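Side-chain contacts in fructokinase (PDB 5EYN), which transfers the terminal phosphate of ATP to D-fructose, giving fructose 6-phosphate, as a member of the PfkB family of carbohydrate kinases: residues M76-T79 against L80-Q84; H91-P94 against V95-T98; F124-L127 against S128-P131; L272-R275 against L276-A279. All coordinates share one frame; numbering follows the deposited sequence.

Contact 1 of 4, residues M76-T79 against L80-Q84; sequences MQQT and LTDEQ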
loop_
_atom_site.group_PDB
_atom_site.type_symbol
_atom_site.label_atom_id
_atom_site.label_comp_id
_atom_site.label_asym_id
_atom_site.label_seq_id
_atom_site.Cartn_x
_atom_site.Cartn_y
_atom_site.Cartn_z
ATOM N N MET A 76 3.529 13.457 1.487
ATOM C CA MET A 76 4.393 13.871 0.382
ATOM C C MET A 76 4.267 15.371 0.092
ATOM O O MET A 76 5.266 16.041 -0.188
ATOM C CB MET A 76 4.166 13.030 -0.882
ATOM C CG MET A 76 4.615 11.576 -0.688
ATOM S SD MET A 76 6.290 11.410 -0.030
ATOM C CE MET A 76 7.248 12.153 -1.308
ATOM N N GLN A 77 3.051 15.907 0.177
ATOM C CA GLN A 77 2.885 17.357 0.081
ATOM C C GLN A 77 3.697 18.057 1.161
ATOM O O GLN A 77 4.388 19.048 0.889
ATOM C CB GLN A 77 1.414 17.743 0.222
ATOM C CG GLN A 77 1.153 19.240 0.171
ATOM C CD GLN A 77 -0.298 19.585 0.468
ATOM O OE1 GLN A 77 -0.908 19.031 1.388
ATOM N NE2 GLN A 77 -0.863 20.494 -0.320
ATOM N N GLN A 78 3.598 17.562 2.388
ATOM C CA GLN A 78 4.325 18.163 3.509
ATOM C C GLN A 78 5.831 18.102 3.269
ATOM O O GLN A 78 6.567 19.047 3.563
ATOM C CB GLN A 78 3.995 17.439 4.823
ATOM C CG GLN A 78 4.595 18.109 6.055
ATOM C CD GLN A 78 4.070 19.514 6.228
ATOM O OE1 GLN A 78 2.861 19.725 6.332
ATOM N NE2 GLN A 78 4.968 20.488 6.240
ATOM N N THR A 79 6.289 16.972 2.750
ATOM C CA THR A 79 7.703 16.780 2.496
ATOM C C THR A 79 8.197 17.794 1.464
ATOM O O THR A 79 9.207 18.467 1.670
ATOM C CB THR A 79 8.002 15.343 2.008
ATOM O OG1 THR A 79 7.679 14.392 3.033
ATOM C CG2 THR A 79 9.463 15.181 1.612
ATOM N N LEU A 80 7.495 17.912 0.341
ATOM C CA LEU A 80 7.907 18.874 -0.674
ATOM C C LEU A 80 7.888 20.304 -0.117
ATOM O O LEU A 80 8.786 21.103 -0.401
ATOM C CB LEU A 80 7.032 18.768 -1.921
ATOM C CG LEU A 80 7.177 17.442 -2.662
ATOM C CD1 LEU A 80 6.318 17.493 -3.895
ATOM C CD2 LEU A 80 8.602 17.112 -3.034
ATOM N N THR A 81 6.871 20.620 0.675
ATOM C CA THR A 81 6.775 21.930 1.316
ATOM C C THR A 81 7.986 22.172 2.207
ATOM O O THR A 81 8.658 23.213 2.107
ATOM C CB THR A 81 5.502 22.026 2.175
ATOM O OG1 THR A 81 4.350 21.995 1.319
ATOM C CG2 THR A 81 5.487 23.306 2.991
ATOM N N ASP A 82 8.268 21.211 3.082
ATOM C CA ASP A 82 9.393 21.321 3.999
ATOM C C ASP A 82 10.683 21.554 3.232
ATOM O O ASP A 82 11.546 22.304 3.680
ATOM C CB ASP A 82 9.558 20.042 4.825
ATOM C CG ASP A 82 8.490 19.862 5.885
ATOM O OD1 ASP A 82 8.455 18.764 6.476
ATOM O OD2 ASP A 82 7.689 20.790 6.118
ATOM N N GLU A 83 10.811 20.890 2.083
ATOM C CA GLU A 83 12.038 20.902 1.298
ATOM C C GLU A 83 12.136 22.093 0.346
ATOM O O GLU A 83 13.101 22.195 -0.401
ATOM C CB GLU A 83 12.188 19.590 0.521
ATOM C CG GLU A 83 12.317 18.359 1.408
ATOM C CD GLU A 83 13.640 18.278 2.147
ATOM O OE1 GLU A 83 13.745 17.441 3.076
ATOM O OE2 GLU A 83 14.578 19.036 1.806
ATOM N N GLN A 84 11.153 22.988 0.392
ATOM C CA GLN A 84 11.180 24.221 -0.403
ATOM C C GLN A 84 11.087 23.924 -1.899
ATOM O O GLN A 84 11.631 24.655 -2.738
ATOM C CB GLN A 84 12.426 25.050 -0.079
ATOM C CG GLN A 84 12.590 25.331 1.405
ATOM C CD GLN A 84 13.927 25.966 1.716
ATOM O OE1 GLN A 84 14.731 25.419 2.476
ATOM N NE2 GLN A 84 14.184 27.104 1.105
HETATM O O HOH W 1 7.407 16.131 6.024
#
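The side-chain amide of Gln78 and the carboxylate of Asp82 meet with their planes 45° apart. Gln78 NE2 donates to Asp82 OD2 at 2.7 Å. On the glutamine side the bond lies in the amide plane. On the aspartate side the nitrogen comes from above the carboxylate, 38° out of its plane. This is an i to i+4 pair on the last turns of helix 71-82, the helix of a beta-alpha-beta unit with strands 61-68 and 86-93. The chain leaves the helix through a Schellman motif, with Gln84 in positive phi. The amide gets there because the Gln78 chain turns at CG (chi2 61°) and runs along the helix surface. Asp82 OD2 also lies 3.3 Å from the Gln78 carbonyl O, another acceptor, so the NE2 hydrogen probably eases the repulsion between these two acceptors. Asp82 OD1 takes a hydrogen from a water at 2.9 Å. That water is only weakly bonded to Thr79 OG1, whose main partner is the carbonyl of Phe75.

Leu80 and Met76 line the buried side. Leu80 CG rests 3.4 Å from Met76 O, and Leu80 packs inward on Val52 and Cys87. Met76 touches Pro43 and Met309, and its side chain is about 8 Å from bound fructose.

Glu83 lays its CG 3.1 Å from Thr79 O and sends its carboxylate to a salt bridge with Arg56. Thr81 grips one carbonyl twice: its N at 2.9 Å and its OG1 at 3.0 Å reach Gln77 O from opposite faces of the carbonyl plane.

Contact 2 of 4, residues H91-P94 against V95-T98; sequences HFDP and VHRT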
loop_
_atom_site.group_PDB
_atom_site.type_symbol
_atom_site.label_atom_id
_atom_site.label_comp_id
_atom_site.label_asym_id
_atom_site.label_seq_id
_atom_site.Cartn_x
_atom_site.Cartn_y
_atom_site.Cartn_z
ATOM N N HIS A 91 -1.540 17.945 -6.993
ATOM C CA HIS A 91 -2.963 17.836 -6.743
ATOM C C HIS A 91 -3.294 16.522 -6.103
ATOM O O HIS A 91 -2.574 15.543 -6.258
ATOM C CB HIS A 91 -3.731 17.907 -8.053
ATOM C CG HIS A 91 -3.425 19.121 -8.861
ATOM N ND1 HIS A 91 -3.830 20.384 -8.489
ATOM C CD2 HIS A 91 -2.740 19.270 -10.016
ATOM C CE1 HIS A 91 -3.414 21.260 -9.386
ATOM N NE2 HIS A 91 -2.754 20.608 -10.327
ATOM N N PHE A 92 -4.431 16.498 -5.428
ATOM C CA PHE A 92 -4.946 15.272 -4.865
ATOM C C PHE A 92 -5.997 14.716 -5.799
ATOM O O PHE A 92 -6.989 15.387 -6.104
ATOM C CB PHE A 92 -5.500 15.557 -3.471
ATOM C CG PHE A 92 -4.455 16.067 -2.531
ATOM C CD1 PHE A 92 -3.736 15.185 -1.744
ATOM C CD2 PHE A 92 -4.145 17.413 -2.480
ATOM C CE1 PHE A 92 -2.753 15.637 -0.897
ATOM C CE2 PHE A 92 -3.156 17.878 -1.624
ATOM C CZ PHE A 92 -2.459 16.987 -0.836
ATOM N N ASP A 93 -5.757 13.512 -6.300
ATOM C CA ASP A 93 -6.772 12.823 -7.087
ATOM C C ASP A 93 -7.945 12.479 -6.185
ATOM O O ASP A 93 -7.750 12.090 -5.026
ATOM C CB ASP A 93 -6.216 11.540 -7.696
ATOM C CG ASP A 93 -7.161 10.924 -8.698
ATOM O OD1 ASP A 93 -7.132 11.351 -9.867
ATOM O OD2 ASP A 93 -7.942 10.026 -8.321
ATOM N N PRO A 94 -9.169 12.613 -6.709
ATOM C CA PRO A 94 -10.342 12.362 -5.866
ATOM C C PRO A 94 -10.560 10.894 -5.485
ATOM O O PRO A 94 -11.229 10.626 -4.491
ATOM C CB PRO A 94 -11.507 12.875 -6.727
ATOM C CG PRO A 94 -10.990 12.897 -8.117
ATOM C CD PRO A 94 -9.535 13.180 -8.022
ATOM N N VAL A 95 -9.992 9.967 -6.243
ATOM C CA VAL A 95 -10.353 8.558 -6.109
ATOM C C VAL A 95 -9.169 7.646 -5.786
ATOM O O VAL A 95 -9.269 6.745 -4.962
ATOM C CB VAL A 95 -11.037 8.066 -7.416
ATOM C CG1 VAL A 95 -11.142 6.540 -7.448
ATOM C CG2 VAL A 95 -12.405 8.718 -7.579
ATOM N N HIS A 96 -8.048 7.871 -6.444
ATOM C CA HIS A 96 -6.951 6.921 -6.405
ATOM C C HIS A 96 -5.946 7.225 -5.302
ATOM O O HIS A 96 -5.773 8.360 -4.902
ATOM C CB HIS A 96 -6.291 6.885 -7.779
ATOM C CG HIS A 96 -7.244 6.512 -8.862
ATOM N ND1 HIS A 96 -7.624 5.209 -9.084
ATOM C CD2 HIS A 96 -7.924 7.266 -9.758
ATOM C CE1 HIS A 96 -8.496 5.175 -10.076
ATOM N NE2 HIS A 96 -8.687 6.409 -10.510
ATOM N N ARG A 97 -5.279 6.183 -4.834
ATOM C CA ARG A 97 -4.384 6.248 -3.705
ATOM C C ARG A 97 -2.950 6.575 -4.105
ATOM O O ARG A 97 -2.501 6.296 -5.211
ATOM C CB ARG A 97 -4.428 4.904 -2.981
ATOM C CG ARG A 97 -5.725 4.695 -2.208
ATOM C CD ARG A 97 -5.575 5.302 -0.842
ATOM N NE ARG A 97 -6.832 5.419 -0.140
ATOM C CZ ARG A 97 -7.585 6.505 -0.127
ATOM N NH1 ARG A 97 -7.221 7.589 -0.798
ATOM N NH2 ARG A 97 -8.720 6.501 0.558
ATOM N N THR A 98 -2.234 7.178 -3.169
ATOM C CA THR A 98 -0.811 7.443 -3.308
ATOM C C THR A 98 0.006 6.174 -3.432
ATOM O O THR A 98 -0.213 5.184 -2.723
ATOM C CB THR A 98 -0.314 8.233 -2.103
ATOM O OG1 THR A 98 -1.097 9.415 -1.980
ATOM C CG2 THR A 98 1.158 8.597 -2.230
HETATM O O HOH W 2 -7.561 9.899 -3.625
#
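From Asp93 the backbone bends through Pro94 (phi -70°, psi -21°) and Val95 to His96, which returns to extended angles. The Asp93 side chain holds this bend as an Asx turn. Its OD2 accepts from Val95 N at 2.9 Å and from His96 N, also at 2.9 Å. The two donors use the oxygen differently: His96 N comes on its anti side, while Val95 N comes from above the carboxylate plane. Asp93 CG lies anti to its own backbone N (chi1 -170°), which turns the carboxylate forward over the bend. The same OD2 sits at the edge of the His96 imidazole, 3.1 Å from CD2. One face of that ring is covered by Val95 CG1, and the ring also stacks with Phe124. Across the mouth of the turn, a water donates to Asp93 O at 2.6 Å and to His96 O at 2.7 Å.

Asp93 OD1 makes a salt bridge with Arg66 of strand 61-68, so both carboxylate oxygens have partners. The turn follows strand 86-93, outermost in the large sheet of this chain, and leads to strand 99-103. Phe92 packs on helix 71-82 through Arg74, and Arg97 bridges to Glu178 of the second subunit.

Contact 3 of 4, residues F124-L127 against S128-P131; sequences FLQL and SDIP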
loop_
_atom_site.group_PDB
_atom_site.type_symbol
_atom_site.label_atom_id
_atom_site.label_comp_id
_atom_site.label_asym_id
_atom_site.label_seq_id
_atom_site.Cartn_x
_atom_site.Cartn_y
_atom_site.Cartn_z
ATOM N N PHE A 124 -3.043 9.048 -13.175
ATOM C CA PHE A 124 -4.225 9.753 -13.653
ATOM C C PHE A 124 -3.986 11.234 -13.931
ATOM O O PHE A 124 -4.929 12.008 -14.055
ATOM C CB PHE A 124 -5.376 9.513 -12.680
ATOM C CG PHE A 124 -5.772 8.075 -12.633
ATOM C CD1 PHE A 124 -5.179 7.201 -11.742
ATOM C CD2 PHE A 124 -6.691 7.574 -13.540
ATOM C CE1 PHE A 124 -5.514 5.875 -11.734
ATOM C CE2 PHE A 124 -7.028 6.251 -13.536
ATOM C CZ PHE A 124 -6.450 5.395 -12.628
ATOM N N LEU A 125 -2.720 11.603 -14.071
ATOM C CA LEU A 125 -2.349 12.934 -14.538
ATOM C C LEU A 125 -3.144 13.296 -15.795
ATOM O O LEU A 125 -3.151 12.546 -16.772
ATOM C CB LEU A 125 -0.851 12.994 -14.835
ATOM C CG LEU A 125 -0.318 14.374 -15.196
ATOM C CD1 LEU A 125 -0.107 15.193 -13.945
ATOM C CD2 LEU A 125 0.975 14.269 -15.976
ATOM N N GLN A 126 -3.783 14.461 -15.766
ATOM C CA GLN A 126 -4.574 14.962 -16.889
ATOM C C GLN A 126 -3.870 16.114 -17.598
ATOM O O GLN A 126 -2.963 16.746 -17.052
ATOM C CB GLN A 126 -5.935 15.456 -16.401
ATOM C CG GLN A 126 -6.766 14.386 -15.723
ATOM C CD GLN A 126 -8.092 14.906 -15.212
ATOM O OE1 GLN A 126 -8.431 16.073 -15.402
ATOM N NE2 GLN A 126 -8.844 14.043 -14.549
ATOM N N LEU A 127 -4.321 16.422 -18.807
ATOM C CA LEU A 127 -3.745 17.530 -19.554
ATOM C C LEU A 127 -3.863 18.838 -18.784
ATOM O O LEU A 127 -2.958 19.672 -18.818
ATOM C CB LEU A 127 -4.406 17.665 -20.915
ATOM C CG LEU A 127 -4.087 16.545 -21.894
ATOM C CD1 LEU A 127 -4.973 16.682 -23.123
ATOM C CD2 LEU A 127 -2.612 16.582 -22.271
ATOM N N SER A 128 -4.960 19.016 -18.061
ATOM C CA SER A 128 -5.168 20.265 -17.337
ATOM C C SER A 128 -4.289 20.388 -16.094
ATOM O O SER A 128 -4.256 21.449 -15.476
ATOM C CB SER A 128 -6.640 20.412 -16.946
ATOM O OG SER A 128 -7.052 19.354 -16.101
ATOM N N ASP A 129 -3.580 19.319 -15.725
ATOM C CA ASP A 129 -2.661 19.389 -14.596
ATOM C C ASP A 129 -1.328 20.025 -14.976
ATOM O O ASP A 129 -0.527 20.348 -14.113
ATOM C CB ASP A 129 -2.369 17.991 -14.049
ATOM C CG ASP A 129 -3.589 17.312 -13.455
ATOM O OD1 ASP A 129 -3.573 16.068 -13.411
ATOM O OD2 ASP A 129 -4.537 17.995 -13.008
ATOM N N ILE A 130 -1.076 20.188 -16.269
ATOM C CA ILE A 130 0.219 20.678 -16.705
ATOM C C ILE A 130 0.265 22.192 -16.487
ATOM O O ILE A 130 -0.637 22.896 -16.913
ATOM C CB ILE A 130 0.448 20.381 -18.191
ATOM C CG1 ILE A 130 0.371 18.871 -18.459
ATOM C CG2 ILE A 130 1.785 20.943 -18.639
ATOM C CD1 ILE A 130 0.266 18.537 -19.934
ATOM N N PRO A 131 1.313 22.706 -15.825
ATOM C CA PRO A 131 1.433 24.145 -15.569
ATOM C C PRO A 131 2.039 24.875 -16.752
ATOM O O PRO A 131 2.487 24.263 -17.720
ATOM C CB PRO A 131 2.383 24.207 -14.377
ATOM C CG PRO A 131 3.242 23.023 -14.547
ATOM C CD PRO A 131 2.387 21.946 -15.169
HETATM O O HOH W 3 -9.166 18.060 -17.103
HETATM O O HOH W 4 -2.695 22.474 -18.632
#
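Gln126 N donates to Asp129 OD1 at 2.9 Å, and the N-H points almost straight at the oxygen (179°). The nitrogen stands above the carboxylate plane, 52° out of it. In return Asp129 N donates to Gln126 O at 3.0 Å. The side-chain bond corresponds to one half of a capping box, in which the fourth residue reaches back to the N-H of the first. A second backbone bond runs from Ile130 N to Leu127 O at 3.2 Å. These two i to i+3 bonds make a short 3-10 segment of two overlapping turns.

The charged interaction is with Arg66, whose NE forms a salt bridge with the same OD1. That oxygen therefore serves the turn and strand 61-68 together, and the arginine probably steadies the negative carboxylate.

Water adds two bridges. One water lies 2.7 Å from Gln126 OE1, to which it donates, and also bonds Ser128 OG. Another donates to Leu127 O and Ile130 O.

Van der Waals packing flanks the turn. Leu125 CD1 lies 3.6 Å from both CB and OD1 of Asp129, the two side chains sliding past each other in opposite directions. Leu125 carries its CG anti to the backbone N (chi1 -174°), and this brings the methyl alongside the aspartate. The apolar pair is Leu127 CD2 and Ile130 CD1, 4.2 Å apart, side by side and pointing the same way, toward Ala157 and Ala158 of helix 151-165.

In this kinase the segment belongs to the connection between strands 113-115 and 138-142, and its motif is a 3-10 turn with a side-chain-capped start.

Contact 4 of 4, residues L272-R275 against L276-A279; sequences LLYR and LSVA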
loop_
_atom_site.group_PDB
_atom_site.type_symbol
_atom_site.label_atom_id
_atom_site.label_comp_id
_atom_site.label_asym_id
_atom_site.label_seq_id
_atom_site.Cartn_x
_atom_site.Cartn_y
_atom_site.Cartn_z
ATOM N N LEU A 272 23.131 16.823 -11.348
ATOM C CA LEU A 272 23.313 17.124 -12.757
ATOM C C LEU A 272 22.429 18.281 -13.173
ATOM O O LEU A 272 22.902 19.289 -13.719
ATOM C CB LEU A 272 22.960 15.898 -13.585
ATOM C CG LEU A 272 23.066 16.054 -15.099
ATOM C CD1 LEU A 272 24.499 16.266 -15.523
ATOM C CD2 LEU A 272 22.493 14.834 -15.787
ATOM N N LEU A 273 21.129 18.147 -12.934
ATOM C CA LEU A 273 20.178 19.152 -13.407
ATOM C C LEU A 273 20.293 20.449 -12.638
ATOM O O LEU A 273 20.108 21.508 -13.206
ATOM C CB LEU A 273 18.723 18.658 -13.362
ATOM C CG LEU A 273 18.408 17.450 -14.226
ATOM C CD1 LEU A 273 16.927 17.102 -14.124
ATOM C CD2 LEU A 273 18.781 17.705 -15.686
ATOM N N TYR A 274 20.631 20.386 -11.350
ATOM C CA TYR A 274 20.883 21.620 -10.622
ATOM C C TYR A 274 21.966 22.412 -11.365
ATOM O O TYR A 274 21.789 23.594 -11.665
ATOM C CB TYR A 274 21.314 21.370 -9.175
ATOM C CG TYR A 274 21.843 22.648 -8.562
ATOM C CD1 TYR A 274 20.986 23.711 -8.296
ATOM C CD2 TYR A 274 23.197 22.829 -8.339
ATOM C CE1 TYR A 274 21.460 24.911 -7.788
ATOM C CE2 TYR A 274 23.669 24.017 -7.830
ATOM C CZ TYR A 274 22.793 25.052 -7.565
ATOM O OH TYR A 274 23.247 26.246 -7.056
ATOM N N ARG A 275 23.097 21.771 -11.652
ATOM C CA ARG A 275 24.193 22.488 -12.295
ATOM C C ARG A 275 23.858 22.928 -13.737
ATOM O O ARG A 275 24.220 24.026 -14.152
ATOM C CB ARG A 275 25.485 21.670 -12.229
ATOM C CG ARG A 275 26.055 21.556 -10.815
ATOM C CD ARG A 275 26.503 22.891 -10.251
ATOM N NE ARG A 275 27.834 23.258 -10.717
ATOM C CZ ARG A 275 28.429 24.415 -10.453
ATOM N NH1 ARG A 275 27.804 25.355 -9.757
ATOM N NH2 ARG A 275 29.650 24.636 -10.904
ATOM N N LEU A 276 23.137 22.107 -14.493
ATOM C CA LEU A 276 22.743 22.534 -15.829
ATOM C C LEU A 276 21.777 23.710 -15.736
ATOM O O LEU A 276 21.848 24.638 -16.544
ATOM C CB LEU A 276 22.117 21.389 -16.636
ATOM C CG LEU A 276 23.002 20.159 -16.879
ATOM C CD1 LEU A 276 22.278 19.199 -17.801
ATOM C CD2 LEU A 276 24.377 20.520 -17.438
ATOM N N SER A 277 20.915 23.701 -14.722
ATOM C CA SER A 277 19.878 24.728 -14.600
ATOM C C SER A 277 20.450 26.116 -14.282
ATOM O O SER A 277 19.860 27.128 -14.643
ATOM C CB SER A 277 18.833 24.331 -13.545
ATOM O OG SER A 277 19.290 24.536 -12.215
ATOM N N VAL A 278 21.598 26.167 -13.618
ATOM C CA VAL A 278 22.183 27.455 -13.239
ATOM C C VAL A 278 23.258 27.911 -14.226
ATOM O O VAL A 278 23.827 28.997 -14.074
ATOM C CB VAL A 278 22.791 27.425 -11.813
ATOM C CG1 VAL A 278 21.733 27.089 -10.776
ATOM C CG2 VAL A 278 23.952 26.450 -11.732
ATOM N N ALA A 279 23.523 27.096 -15.243
ATOM C CA ALA A 279 24.548 27.410 -16.232
ATOM C C ALA A 279 24.062 28.423 -17.251
ATOM O O ALA A 279 22.914 28.389 -17.692
ATOM C CB ALA A 279 24.989 26.153 -16.952
#
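Leu276 CD1 touches two leucines one turn back: Leu272 CG at 4.2 Å and Leu273 CD2 at 4.4 Å. All three side chains are buried. With CG anti to the carbonyl carbon (chi1 -60°), Leu276 leans back along helix 264-278, and its CG rests 3.3 Å from Leu272 O. A second apolar pair lies on another side of the helix. Val278 CG1 comes obliquely to the Tyr274 ring and meets CE1 at 3.7 Å. The other valine methyl, CG2, packs near Arg275 O.

Outward from these groups the backbone bonds of the last helical turns follow. Leu276 N donates to Leu272 O, and Ser277 N donates to Leu273 O. Tyr274 O takes two donors: Ser277 OG at 2.7 Å and Val278 N at 3.2 Å. Both reach it from the same face of the carbonyl. The Ser277 hydroxyl sits between its own N and carbonyl carbon (chi1 77°), which directs it back to the preceding turn. Its hydrogen is thus used within the helix. Val278 N also makes a weak bond to Arg275 O.

Arg275 forms the polar edge. Its chain bends twice, and NH2 makes a salt bridge with Asp290 while the guanidinium forms a cation-pi contact with Trp294. The start of this helix carries Ala264, Gly265 and Asp266 of the nucleotide and sugar sites; here, at its far end, Leu272, Arg275 and Leu276 pack on Ala291 of helix 285-302, and Leu273 and Leu276 lie on strand 138-142.

All four contacts are local and stand in series along the chain; none nests in or crosses another, and none closes a long loop. Contact 1 ends helix 71-82. Strand 86-93 follows, and contact 2 forms the turn after it. The two touch where Gln77 OE1 meets Phe92 CZ at 3.4 Å, which ties the helix to strand 86-93. Contact 3 comes next, before strand 138-142. It joins contact 2 through the stacked rings of His96 and Phe124, and Arg66 serves both Asp93 and Asp129. Contact 4 lies much later, on helix 264-278, with its nearest atoms about 11 Å from contact 1.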